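Beta-N-acetylhexosaminidase (Microbacterium sp. HJ5, PDB 7BWG) probably hydrolyses terminal non-reducing N-acetyl-D-hexosamine residues from N-acetyl-beta-D-hexosaminides, as a glycoside hydrolase of family 20. Local coordinates at residues L19-P24 with R492-A497; A136-Y141 with W428-V433; P395-Y400 with W415-T420; M403-G408 with F465-A470; S421-Y426 with R486-F491. All blocks are in the same frame, centred on the assembly; numbering follows the deposited sequence.

Contact 1: residues L19-P24 with R492-A497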
# COMPACT_ATOMS: atom_id res chain seq x y z
N LEU A 19 12.02 36.83 28.18
CA LEU A 19 11.39 35.53 27.96
C LEU A 19 12.11 34.77 26.85
O LEU A 19 12.34 35.31 25.77
CB LEU A 19 9.91 35.71 27.63
CG LEU A 19 9.04 34.45 27.69
CD1 LEU A 19 8.85 34.00 29.13
CD2 LEU A 19 7.70 34.70 27.02
N PRO A 20 12.46 33.51 27.12
CA PRO A 20 13.25 32.74 26.15
C PRO A 20 12.47 32.51 24.86
O PRO A 20 11.34 32.03 24.87
CB PRO A 20 13.52 31.42 26.89
CG PRO A 20 13.30 31.73 28.34
CD PRO A 20 12.21 32.76 28.36
N ALA A 21 13.11 32.84 23.74
CA ALA A 21 12.47 32.78 22.44
C ALA A 21 12.44 31.35 21.91
O ALA A 21 13.47 30.67 21.90
CB ALA A 21 13.18 33.70 21.45
N VAL A 22 11.27 30.91 21.46
CA VAL A 22 11.08 29.58 20.88
C VAL A 22 9.98 29.67 19.83
O VAL A 22 8.91 30.23 20.10
CB VAL A 22 10.75 28.52 21.95
CG1 VAL A 22 12.01 28.04 22.64
CG2 VAL A 22 9.77 29.09 22.96
N VAL A 23 10.23 29.13 18.65
CA VAL A 23 9.27 29.16 17.55
C VAL A 23 9.02 27.73 17.06
O VAL A 23 9.99 27.01 16.78
CB VAL A 23 9.76 30.05 16.40
CG1 VAL A 23 8.69 30.16 15.31
CG2 VAL A 23 10.13 31.43 16.92
N PRO A 24 7.76 27.28 16.93
CA PRO A 24 6.51 28.01 17.15
C PRO A 24 6.26 28.35 18.61
O PRO A 24 6.71 27.61 19.49
CB PRO A 24 5.44 27.04 16.63
CG PRO A 24 6.17 26.01 15.84
CD PRO A 24 7.52 25.91 16.47
N ARG A 492 8.34 38.49 15.20
CA ARG A 492 9.55 39.09 14.64
C ARG A 492 10.71 39.11 15.63
O ARG A 492 11.86 39.24 15.21
CB ARG A 492 9.25 40.51 14.16
N ALA A 493 10.43 38.99 16.93
CA ALA A 493 11.50 38.93 17.91
C ALA A 493 11.99 37.51 18.14
O ALA A 493 13.20 37.28 18.28
CB ALA A 493 11.04 39.54 19.24
N ARG A 494 11.08 36.54 18.15
CA ARG A 494 11.45 35.16 18.47
C ARG A 494 12.13 34.47 17.29
O ARG A 494 13.13 33.78 17.48
CB ARG A 494 10.21 34.38 18.91
CG ARG A 494 9.53 34.96 20.14
CD ARG A 494 8.37 34.08 20.61
NE ARG A 494 7.14 34.36 19.88
CZ ARG A 494 6.63 33.58 18.94
NH1 ARG A 494 7.25 32.45 18.61
NH2 ARG A 494 5.50 33.91 18.33
N VAL A 495 11.59 34.64 16.08
CA VAL A 495 12.23 34.02 14.92
C VAL A 495 13.53 34.73 14.56
O VAL A 495 14.40 34.13 13.92
CB VAL A 495 11.24 33.99 13.73
CG1 VAL A 495 10.87 35.38 13.27
CG2 VAL A 495 11.80 33.18 12.57
N GLY A 496 13.71 35.98 15.00
CA GLY A 496 14.99 36.65 14.84
C GLY A 496 16.06 36.17 15.79
O GLY A 496 17.25 36.29 15.47
N ALA A 497 15.68 35.63 16.95
CA ALA A 497 16.64 35.07 17.88
C ALA A 497 17.15 33.71 17.43
O ALA A 497 18.23 33.29 17.86
CB ALA A 497 16.03 34.97 19.28

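Contact 2: residues A136-Y141 with W428-V433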
# COMPACT_ATOMS: atom_id res chain seq x y z
N ALA A 136 1.24 21.83 23.19
CA ALA A 136 0.30 20.98 22.48
C ALA A 136 -0.04 21.62 21.13
O ALA A 136 -0.15 22.85 21.04
CB ALA A 136 -0.97 20.76 23.30
N PRO A 137 -0.21 20.83 20.08
CA PRO A 137 -0.46 21.41 18.75
C PRO A 137 -1.91 21.82 18.57
O PRO A 137 -2.83 21.21 19.10
CB PRO A 137 -0.09 20.27 17.79
CG PRO A 137 0.42 19.14 18.65
CD PRO A 137 -0.12 19.36 20.02
N ARG A 138 -2.09 22.89 17.78
CA ARG A 138 -3.44 23.37 17.49
C ARG A 138 -4.09 22.56 16.38
O ARG A 138 -5.27 22.20 16.47
CB ARG A 138 -3.39 24.85 17.11
CG ARG A 138 -4.76 25.47 16.89
CD ARG A 138 -4.64 26.89 16.36
NE ARG A 138 -5.94 27.46 16.01
CZ ARG A 138 -6.10 28.59 15.32
NH1 ARG A 138 -5.04 29.27 14.90
NH2 ARG A 138 -7.32 29.03 15.06
N PHE A 139 -3.34 22.25 15.32
CA PHE A 139 -3.85 21.52 14.17
C PHE A 139 -3.08 20.21 14.01
O PHE A 139 -1.85 20.19 14.13
CB PHE A 139 -3.76 22.35 12.90
CG PHE A 139 -4.53 23.64 12.95
CD1 PHE A 139 -5.90 23.63 13.14
CD2 PHE A 139 -3.88 24.86 12.82
CE1 PHE A 139 -6.62 24.82 13.19
CE2 PHE A 139 -4.60 26.05 12.87
CZ PHE A 139 -5.96 26.02 13.06
N ALA A 140 -3.81 19.13 13.72
CA ALA A 140 -3.18 17.83 13.53
C ALA A 140 -2.36 17.79 12.24
O ALA A 140 -1.40 17.02 12.15
CB ALA A 140 -4.23 16.73 13.52
N TYR A 141 -2.72 18.60 11.25
CA TYR A 141 -1.97 18.70 10.01
C TYR A 141 -1.13 19.97 10.05
O TYR A 141 -1.67 21.08 10.11
CB TYR A 141 -2.91 18.71 8.80
CG TYR A 141 -2.23 18.43 7.47
CD1 TYR A 141 -1.62 19.44 6.75
CD2 TYR A 141 -2.21 17.14 6.94
CE1 TYR A 141 -1.00 19.19 5.54
CE2 TYR A 141 -1.59 16.88 5.73
CZ TYR A 141 -0.99 17.91 5.04
OH TYR A 141 -0.38 17.65 3.83
N TRP A 428 -2.27 36.79 9.34
CA TRP A 428 -3.49 36.04 9.08
C TRP A 428 -3.75 35.06 10.22
O TRP A 428 -2.82 34.60 10.89
CB TRP A 428 -3.42 35.29 7.75
CG TRP A 428 -2.39 34.20 7.71
CD1 TRP A 428 -1.04 34.36 7.69
CD2 TRP A 428 -2.64 32.79 7.67
NE1 TRP A 428 -0.42 33.13 7.64
CE2 TRP A 428 -1.38 32.15 7.63
CE3 TRP A 428 -3.79 32.01 7.67
CZ2 TRP A 428 -1.25 30.77 7.60
CZ3 TRP A 428 -3.66 30.63 7.63
CH2 TRP A 428 -2.40 30.03 7.60
N GLU A 429 -5.02 34.74 10.42
CA GLU A 429 -5.47 33.77 11.41
C GLU A 429 -6.13 32.61 10.69
O GLU A 429 -7.05 32.83 9.89
CB GLU A 429 -6.44 34.41 12.41
CG GLU A 429 -7.33 33.42 13.15
CD GLU A 429 -6.54 32.43 13.97
OE1 GLU A 429 -6.87 31.22 13.94
OE2 GLU A 429 -5.57 32.84 14.65
N PRO A 430 -5.69 31.36 10.91
CA PRO A 430 -6.32 30.23 10.21
C PRO A 430 -7.82 30.11 10.43
O PRO A 430 -8.50 29.47 9.62
CB PRO A 430 -5.57 29.02 10.78
CG PRO A 430 -4.23 29.56 11.15
CD PRO A 430 -4.49 30.95 11.66
N SER A 431 -8.35 30.69 11.50
CA SER A 431 -9.78 30.61 11.78
C SER A 431 -10.58 31.69 11.06
O SER A 431 -11.64 31.40 10.49
CB SER A 431 -10.03 30.70 13.29
OG SER A 431 -9.49 29.58 13.96
N THR A 432 -10.10 32.94 11.08
CA THR A 432 -10.87 34.03 10.48
C THR A 432 -10.84 33.97 8.96
O THR A 432 -11.87 34.16 8.31
CB THR A 432 -10.33 35.38 10.97
N VAL A 433 -9.67 33.71 8.38
CA VAL A 433 -9.57 33.58 6.93
C VAL A 433 -10.36 32.38 6.43
O VAL A 433 -10.73 32.33 5.25
CB VAL A 433 -8.09 33.48 6.49

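Contact 3: residues P395-Y400 with W415-T420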
# COMPACT_ATOMS: atom_id res chain seq x y z
N PRO A 395 -2.91 29.82 2.15
CA PRO A 395 -3.19 31.05 1.39
C PRO A 395 -1.99 31.47 0.55
O PRO A 395 -0.86 31.55 1.05
CB PRO A 395 -3.52 32.08 2.47
CG PRO A 395 -3.79 31.28 3.72
CD PRO A 395 -2.94 30.06 3.60
N ALA A 396 -2.25 31.73 -0.73
CA ALA A 396 -1.17 32.08 -1.65
C ALA A 396 -0.47 33.36 -1.22
O ALA A 396 0.76 33.41 -1.14
CB ALA A 396 -1.72 32.23 -3.07
N ASP A 397 -1.24 34.41 -0.93
CA ASP A 397 -0.65 35.67 -0.49
C ASP A 397 0.08 35.53 0.84
O ASP A 397 1.01 36.29 1.11
CB ASP A 397 -1.72 36.75 -0.39
CG ASP A 397 -2.82 36.39 0.59
OD1 ASP A 397 -2.96 35.20 0.91
OD2 ASP A 397 -3.54 37.31 1.04
N ALA A 398 -0.31 34.56 1.67
CA ALA A 398 0.27 34.39 2.99
C ALA A 398 1.41 33.37 3.00
O ALA A 398 2.57 33.72 3.23
CB ALA A 398 -0.81 33.98 3.99
N ILE A 399 1.10 32.10 2.73
CA ILE A 399 1.98 31.00 3.10
C ILE A 399 2.71 30.40 1.90
O ILE A 399 3.54 29.50 2.09
CB ILE A 399 1.22 29.91 3.88
CG1 ILE A 399 2.13 29.31 4.94
CG2 ILE A 399 0.65 28.87 2.94
CD1 ILE A 399 2.58 30.34 5.96
N TYR A 400 2.45 30.87 0.68
CA TYR A 400 3.17 30.36 -0.48
C TYR A 400 4.64 30.77 -0.38
O TYR A 400 4.99 31.93 -0.61
CB TYR A 400 2.55 30.89 -1.77
CG TYR A 400 1.56 29.92 -2.39
CD1 TYR A 400 1.07 28.85 -1.67
CD2 TYR A 400 1.14 30.08 -3.70
CE1 TYR A 400 0.17 27.96 -2.23
CE2 TYR A 400 0.24 29.20 -4.27
CZ TYR A 400 -0.24 28.14 -3.53
OH TYR A 400 -1.13 27.26 -4.09
N TRP A 415 2.65 36.32 -8.34
CA TRP A 415 1.34 36.31 -8.99
C TRP A 415 0.18 36.47 -8.02
O TRP A 415 -0.95 36.69 -8.48
CB TRP A 415 1.17 35.01 -9.79
CG TRP A 415 1.20 33.76 -8.96
CD1 TRP A 415 2.26 32.92 -8.79
CD2 TRP A 415 0.12 33.20 -8.20
NE1 TRP A 415 1.91 31.88 -7.97
CE2 TRP A 415 0.60 32.03 -7.59
CE3 TRP A 415 -1.21 33.58 -7.97
CZ2 TRP A 415 -0.19 31.23 -6.77
CZ3 TRP A 415 -1.99 32.80 -7.15
CH2 TRP A 415 -1.48 31.63 -6.56
N ALA A 416 0.41 36.35 -6.72
CA ALA A 416 -0.67 36.52 -5.75
C ALA A 416 -1.19 37.95 -5.78
O ALA A 416 -2.02 38.31 -6.62
CB ALA A 416 -0.20 36.15 -4.34
N ASN A 417 -0.71 38.78 -4.85
CA ASN A 417 -0.94 40.22 -4.87
C ASN A 417 0.37 40.95 -4.66
O ASN A 417 0.49 41.86 -3.84
CB ASN A 417 -1.98 40.63 -3.83
CG ASN A 417 -3.29 39.89 -3.99
OD1 ASN A 417 -3.88 39.85 -5.07
ND2 ASN A 417 -3.77 39.29 -2.90
N GLY A 418 1.39 40.53 -5.40
CA GLY A 418 2.73 41.05 -5.25
C GLY A 418 3.60 40.12 -4.45
O GLY A 418 3.21 39.00 -4.11
N PRO A 419 4.82 40.55 -4.15
CA PRO A 419 5.69 39.77 -3.26
C PRO A 419 5.08 39.66 -1.86
O PRO A 419 4.24 40.46 -1.45
CB PRO A 419 7.00 40.57 -3.24
CG PRO A 419 6.96 41.39 -4.48
CD PRO A 419 5.52 41.72 -4.71
N THR A 420 5.53 38.65 -1.13
CA THR A 420 5.01 38.35 0.20
C THR A 420 6.08 38.68 1.24
O THR A 420 7.14 38.04 1.27
CB THR A 420 4.59 36.88 0.31
OG1 THR A 420 3.46 36.64 -0.54
CG2 THR A 420 4.23 36.53 1.75

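Contact 4: residues M403-G408 with F465-A470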
# COMPACT_ATOMS: atom_id res chain seq x y z
N MET A 403 6.73 32.53 -3.21
CA MET A 403 6.40 33.90 -3.58
C MET A 403 7.56 34.83 -3.25
O MET A 403 8.16 34.73 -2.17
CB MET A 403 5.13 34.36 -2.87
CG MET A 403 4.32 35.37 -3.66
SD MET A 403 3.63 34.67 -5.18
CE MET A 403 2.44 33.51 -4.51
N LYS A 404 7.87 35.73 -4.18
CA LYS A 404 9.01 36.64 -4.04
C LYS A 404 8.96 37.40 -2.72
O LYS A 404 7.88 37.68 -2.18
CB LYS A 404 9.02 37.64 -5.20
CG LYS A 404 9.96 37.30 -6.34
CD LYS A 404 9.74 38.26 -7.51
CE LYS A 404 10.91 38.24 -8.48
NZ LYS A 404 12.16 38.76 -7.85
N TYR A 405 10.14 37.71 -2.19
CA TYR A 405 10.22 38.67 -1.09
C TYR A 405 10.10 40.08 -1.64
O TYR A 405 10.56 40.36 -2.75
CB TYR A 405 11.54 38.53 -0.33
CG TYR A 405 11.61 37.42 0.69
CD1 TYR A 405 11.21 37.64 2.00
CD2 TYR A 405 12.12 36.17 0.36
CE1 TYR A 405 11.29 36.63 2.95
CE2 TYR A 405 12.20 35.15 1.30
CZ TYR A 405 11.78 35.39 2.60
OH TYR A 405 11.86 34.39 3.54
N PRO A 406 9.47 40.99 -0.90
CA PRO A 406 9.49 42.40 -1.33
C PRO A 406 10.87 43.02 -1.20
O PRO A 406 11.19 43.94 -1.97
CB PRO A 406 8.48 43.07 -0.39
CG PRO A 406 8.46 42.20 0.81
CD PRO A 406 8.68 40.80 0.33
N THR A 407 11.70 42.54 -0.27
CA THR A 407 13.05 43.06 -0.09
C THR A 407 13.88 42.83 -1.35
O THR A 407 14.25 43.79 -2.03
CB THR A 407 13.72 42.40 1.11
N GLY A 408 14.19 41.57 -1.65
CA GLY A 408 14.79 41.23 -2.92
C GLY A 408 15.93 40.23 -2.85
O GLY A 408 17.10 40.60 -2.89
N PHE A 465 12.31 29.43 4.29
CA PHE A 465 12.42 29.84 5.68
C PHE A 465 12.04 31.32 5.86
O PHE A 465 11.25 31.84 5.05
CB PHE A 465 13.82 29.50 6.21
CG PHE A 465 13.85 28.22 6.97
CD1 PHE A 465 13.55 28.19 8.32
CD2 PHE A 465 14.14 27.02 6.33
CE1 PHE A 465 13.57 27.01 9.03
CE2 PHE A 465 14.15 25.83 7.03
CZ PHE A 465 13.86 25.83 8.38
N PRO A 466 12.61 32.05 6.83
CA PRO A 466 11.77 32.94 7.64
C PRO A 466 10.29 32.58 7.66
O PRO A 466 9.75 32.20 8.71
CB PRO A 466 12.02 34.30 6.99
CG PRO A 466 13.49 34.22 6.63
CD PRO A 466 13.87 32.74 6.53
N ARG A 467 9.62 32.68 6.51
CA ARG A 467 8.17 32.61 6.45
C ARG A 467 7.61 31.20 6.63
O ARG A 467 6.39 31.06 6.76
CB ARG A 467 7.69 33.19 5.11
CG ARG A 467 8.56 34.34 4.63
CD ARG A 467 8.26 34.72 3.20
NE ARG A 467 8.88 33.79 2.26
CZ ARG A 467 8.85 33.94 0.94
NH1 ARG A 467 8.25 34.99 0.41
NH2 ARG A 467 9.44 33.05 0.16
N ILE A 468 8.44 30.15 6.66
CA ILE A 468 7.92 28.85 7.05
C ILE A 468 7.68 28.80 8.55
O ILE A 468 6.87 27.99 9.02
CB ILE A 468 8.85 27.70 6.61
CG1 ILE A 468 8.12 26.35 6.69
CG2 ILE A 468 10.12 27.67 7.45
CD1 ILE A 468 8.75 25.26 5.85
N ALA A 469 8.36 29.65 9.32
CA ALA A 469 8.04 29.77 10.74
C ALA A 469 6.64 30.33 10.93
O ALA A 469 5.92 29.92 11.85
CB ALA A 469 9.07 30.66 11.43
N ALA A 470 6.22 31.26 10.07
CA ALA A 470 4.84 31.73 10.10
C ALA A 470 3.86 30.61 9.77
O ALA A 470 2.70 30.66 10.18
CB ALA A 470 4.67 32.91 9.14

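Contact 5: residues S421-Y426 with R486-F491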
# COMPACT_ATOMS: atom_id res chain seq x y z
N SER A 421 5.81 39.67 2.08
CA SER A 421 6.70 39.97 3.18
C SER A 421 6.54 38.93 4.28
O SER A 421 5.51 38.24 4.38
CB SER A 421 6.42 41.37 3.74
OG SER A 421 5.12 41.46 4.28
N VAL A 422 7.58 38.80 5.11
CA VAL A 422 7.51 37.89 6.25
C VAL A 422 6.35 38.28 7.16
O VAL A 422 5.67 37.41 7.73
CB VAL A 422 8.85 37.89 7.01
CG1 VAL A 422 8.76 37.02 8.26
CG2 VAL A 422 9.97 37.40 6.11
N GLN A 423 6.08 39.58 7.28
CA GLN A 423 4.93 40.04 8.05
C GLN A 423 3.63 39.60 7.40
O GLN A 423 2.72 39.10 8.08
CB GLN A 423 4.98 41.56 8.19
CG GLN A 423 3.66 42.18 8.63
CD GLN A 423 3.85 43.49 9.35
OE1 GLN A 423 4.91 44.11 9.28
NE2 GLN A 423 2.82 43.93 10.06
N ARG A 424 3.51 39.79 6.09
CA ARG A 424 2.30 39.38 5.38
C ARG A 424 2.10 37.87 5.43
O ARG A 424 0.96 37.40 5.45
CB ARG A 424 2.37 39.87 3.93
CG ARG A 424 1.19 39.48 3.07
CD ARG A 424 1.66 39.27 1.65
NE ARG A 424 0.64 39.64 0.68
CZ ARG A 424 0.78 39.49 -0.64
NH1 ARG A 424 1.91 38.99 -1.13
NH2 ARG A 424 -0.19 39.85 -1.45
N ALA A 425 3.19 37.10 5.47
CA ALA A 425 3.09 35.66 5.67
C ALA A 425 2.55 35.31 7.05
O ALA A 425 2.07 34.19 7.25
CB ALA A 425 4.45 35.00 5.45
N TYR A 426 2.63 36.24 8.00
CA TYR A 426 2.14 36.04 9.35
C TYR A 426 0.84 36.78 9.64
O TYR A 426 0.17 36.46 10.63
CB TYR A 426 3.20 36.50 10.36
CG TYR A 426 2.97 36.05 11.78
CD1 TYR A 426 3.23 34.75 12.18
CD2 TYR A 426 2.50 36.95 12.74
CE1 TYR A 426 3.03 34.34 13.48
CE2 TYR A 426 2.29 36.55 14.04
CZ TYR A 426 2.55 35.24 14.41
OH TYR A 426 2.35 34.84 15.71
N ARG A 486 1.35 35.33 19.98
CA ARG A 486 1.03 35.24 18.56
C ARG A 486 0.64 36.62 18.00
O ARG A 486 -0.45 36.83 17.47
CB ARG A 486 -0.07 34.21 18.33
CG ARG A 486 0.45 32.79 18.31
CD ARG A 486 -0.00 32.05 17.07
NE ARG A 486 0.22 32.82 15.84
CZ ARG A 486 -0.38 32.56 14.69
NH1 ARG A 486 -1.24 31.55 14.60
NH2 ARG A 486 -0.12 33.30 13.62
N THR A 487 1.57 37.55 18.14
CA THR A 487 1.48 38.86 17.52
C THR A 487 2.70 39.08 16.64
O THR A 487 3.74 38.43 16.80
CB THR A 487 1.37 39.98 18.56
OG1 THR A 487 1.41 41.25 17.90
CG2 THR A 487 2.51 39.90 19.56
N TRP A 488 2.57 40.00 15.68
CA TRP A 488 3.68 40.26 14.76
C TRP A 488 4.89 40.81 15.50
O TRP A 488 6.03 40.52 15.12
CB TRP A 488 3.24 41.22 13.66
CG TRP A 488 4.40 41.73 12.84
CD1 TRP A 488 4.73 43.04 12.62
CD2 TRP A 488 5.37 40.94 12.15
NE1 TRP A 488 5.85 43.11 11.83
CE2 TRP A 488 6.26 41.84 11.52
CE3 TRP A 488 5.58 39.57 11.99
CZ2 TRP A 488 7.34 41.40 10.76
CZ3 TRP A 488 6.65 39.14 11.23
CH2 TRP A 488 7.52 40.06 10.62
N GLU A 489 4.67 41.59 16.56
CA GLU A 489 5.78 42.16 17.30
C GLU A 489 6.58 41.08 18.03
O GLU A 489 7.80 41.17 18.13
CB GLU A 489 5.28 43.22 18.29
CG GLU A 489 4.91 44.56 17.65
CD GLU A 489 3.74 44.45 16.68
OE1 GLU A 489 2.76 43.74 17.00
OE2 GLU A 489 3.81 45.07 15.60
N SER A 490 5.89 40.05 18.53
CA SER A 490 6.58 38.98 19.24
C SER A 490 7.20 37.97 18.28
O SER A 490 8.33 37.51 18.51
CB SER A 490 5.61 38.27 20.19
OG SER A 490 6.22 37.14 20.79
N PHE A 491 6.49 37.62 17.21
CA PHE A 491 7.04 36.70 16.22
C PHE A 491 8.35 37.23 15.65
O PHE A 491 9.36 36.53 15.64
CB PHE A 491 6.02 36.45 15.10
CG PHE A 491 6.54 35.58 13.99
CD1 PHE A 491 6.51 34.20 14.09
CD2 PHE A 491 7.06 36.14 12.83
CE1 PHE A 491 6.99 33.40 13.07
CE2 PHE A 491 7.54 35.35 11.81
CZ PHE A 491 7.50 33.97 11.93

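Contact 1: residues L19-P24 with R492-A497
The extended N-terminal loop of this family 20 glycoside hydrolase, the lead-in to strand 28-31 of the N-terminal domain, lies across helix 488-497 near the C-terminus, so residues 19-24 and 492-497 join the start of the modelled chain to a helix near its end. Apolar packing comes first. Ala21 points its methyl at the helix, where CB sits 3.7 Å from Arg494 CA and 3.8 Å from Ala497 CB, one turn further on. Two residues along, Val23 also turns inward; CG2, anti to the carbonyl carbon, rests on the base of Arg494, 3.6 Å from its CB, and approaches Val495. Val22 between them faces the other way, against Thr114 and Leu118 of helix 105-118, which leaves the loop held between two helices.

The polar part depends on Arg494. Its chain bends at chi3 (-84°), which swings the guanidinium alongside the loop. There NH1 forms a salt bridge with Glu473 of helix 467-475, its strongest partner, while NE and NH2 bond to Ser490 OG and Leu485 O. Against the loop itself the grip is slight: the carbonyl of Val22 lies at the guanidinium edge, and Arg494 NH1 gives Val22 O a weak hydrogen bond of 3.1 Å, bent to 135° at the hydrogen.

Contact 2: residues A136-Y141 with W428-V433
Arg138 is the first residue of 136-141 to meet 428-433. Its CG is anti to the backbone N and the chain runs extended to NE, carrying the guanidinium to Glu429 in an end-on salt bridge. Both terminal nitrogens converge on one oxygen, Arg138 NH2 at 2.5 Å and Arg138 NH1 at 2.8 Å from Glu429 OE1, which lies in the guanidinium plane and receives both on its syn lone pair. Ser431 N takes the anti lone pair of the same oxygen at 2.9 Å, and Ser431 OG donates from above the carboxylate plane, so four donors surround Glu429 OE1 and probably stabilise its negative charge. The other oxygen, OE2, accepts from Thr480 N. An alanine in place of Glu429 would remove this shared acceptor and would probably leave Arg138 and the turn at Ser431 less fixed. Phe139 follows, its ring under the Arg138 chain: Arg138 CG stands 3.9 Å above the ring centre. Phe139 CE2 touches Pro430 CB at 3.8 Å. The contact ties the linker between strands 126-135 and 141-147, where the N-terminal domain passes into the barrel, to the loop after helix 422-426; Phe139 also packs on strand 442-449, and Pro430 on helix 467-475.

Contact 3: residues P395-Y400 with W415-T420
Tyr400 and Trp415 meet rim to rim. Their planes are inclined at 71°, and the centroid of the phenol ring is 5.7 Å from that of the six-membered indole ring, yet neither ring lies over the face of the other. The touching atoms are Tyr400 CE2 and Trp415 CZ2, each near the plane of the opposite ring. Trp415 holds CG in the crowded position between backbone N and carbonyl carbon (chi1 62°), an orientation that turns the indole back toward the short helix 396-399. Its CH2 corner meets the methyl of Ala396, with Ala396 CB 3.5 Å from Trp415 CH2. Ala396 also lies against the tyrosine, since its CA stands 3.5 Å above one face of the Tyr400 ring, toward the rim.

Next along the loop, Ala416 directs CB at the helix backbone, 3.9 Å from Asp397 CA, at the point where the two segments run closest. The carboxylate of Asp397 is engaged elsewhere and accepts from Tyr370 N. Thr420 points inward as well, and its OG1, anti to the carbonyl carbon, donates to Asp397 O at 3.0 Å. The donor stands 44° out of the carbonyl plane, so the bond follows no lone pair. Thr420 CG2 meanwhile reaches Ala398 O at 3.6 Å.

Residues 415-420 therefore fold back over helix 396-399, which follows strand 391-393 of the catalytic TIM barrel, and lead into helix 422-426. Inward, Tyr400 packs edge-to-face with Trp450, and both Tyr400 and Ile399 touch Pro448 of strand 442-449.

Contact 4: residues M403-G408 with F465-A470
Arg467 lays its guanidinium flat on the ring of Tyr405. The planes are 17° apart, and Arg467 CZ is 3.8 Å from the ring centroid, 22° off the ring normal, so this is a cation-pi stack displaced toward one rim. The ring atom Tyr405 CE2 lies over the centre of the guanidinium. The two side chains approach tip to tip, and a bend of the arginine at chi3 brings its flat group nearly parallel to the phenol.

While the ring takes the face, the edge is used for hydrogen bonds. Met403 O lies in the guanidinium plane, 2.6 Å from Arg467 NH1 at an N-H...O angle of 160°; NH2 adds a weak bond to the same carbonyl. Beyond the two segments, Arg467 NH2 donates a hydrogen bond to Met463 O and NH1 makes a weak bond to Thr420 O. Arg467 opens helix 467-475 of the catalytic TIM-barrel domain, and through it this helix holds the loop 403-408 that runs toward helix 422-426. An alanine at Arg467 would take away both the cation over the ring and the donors to Met403 O, and would probably loosen the loop from the helix start.

At the far end of the phenol, Tyr405 OH lies 3.0 Å from Phe465 O and 3.5 Å from Pro466 CB. His510 packs edge-to-face with the Tyr405 ring, and Val422 touches both Tyr405 and Arg467.

Contact 5: residues S421-Y426 with R486-F491
The short, weakly bonded helix 422-426 and the start of helix 488-497 approach with Gln423 and Trp488 CA atoms 6.8 Å apart, each helix preceded by an N-cap residue; Ser421 OG caps the first by accepting from Arg424 N. Tyr426 reaches between the segments, CG anti to the backbone N. One ring face makes an offset stack with Phe491, centroids 4.3 Å apart and planes at 18°, and Phe491 CB adds a CH-pi contact to that face. Arg486 NH2 lies over the opposite face. The guanidinium is turned 61° from the ring, and Arg486 NE donates a nearly straight bond (168°) of 2.9 Å to Tyr426 OH, which is also bonded to Glu473 of helix 467-475. Beside it, Gln423 crosses the indole of Trp488 at about a right angle: Gln423 CB stands 3.7 Å from the centroid of the six-membered ring, a CH-pi contact, and the amide extends over the pyrrole part. Val422 CG1 meets Trp488 CH2 at 4.0 Å and Phe491 CE2, at the edge of that ring, at 4.1 Å. The arrangement is an aromatic helix-helix interface, through which helix 488-497, near the C-terminus, packs against a helix of the family 20 catalytic TIM barrel.

Contact 1 spans nearly the whole modelled chain, and the other four fall between its segments. Contact 3 closes before contact 5 opens, whereas contact 4 alternates with both, and contact 2 alternates with contacts 4 and 5. Contacts 3 and 4 have centres about 10 Å apart and are joined by a probable hydrogen bond from Thr420 N to Lys404 O. Contacts 1 and 5 share helix 488-497, with centres about 11 Å apart. Helix 467-475 carries part of contact 4 and touches contacts 1, 2 and 5. Contact 2 meets contact 3 through Trp428. Together they bind the N-terminal region and helix 488-497 to the catalytic barrel.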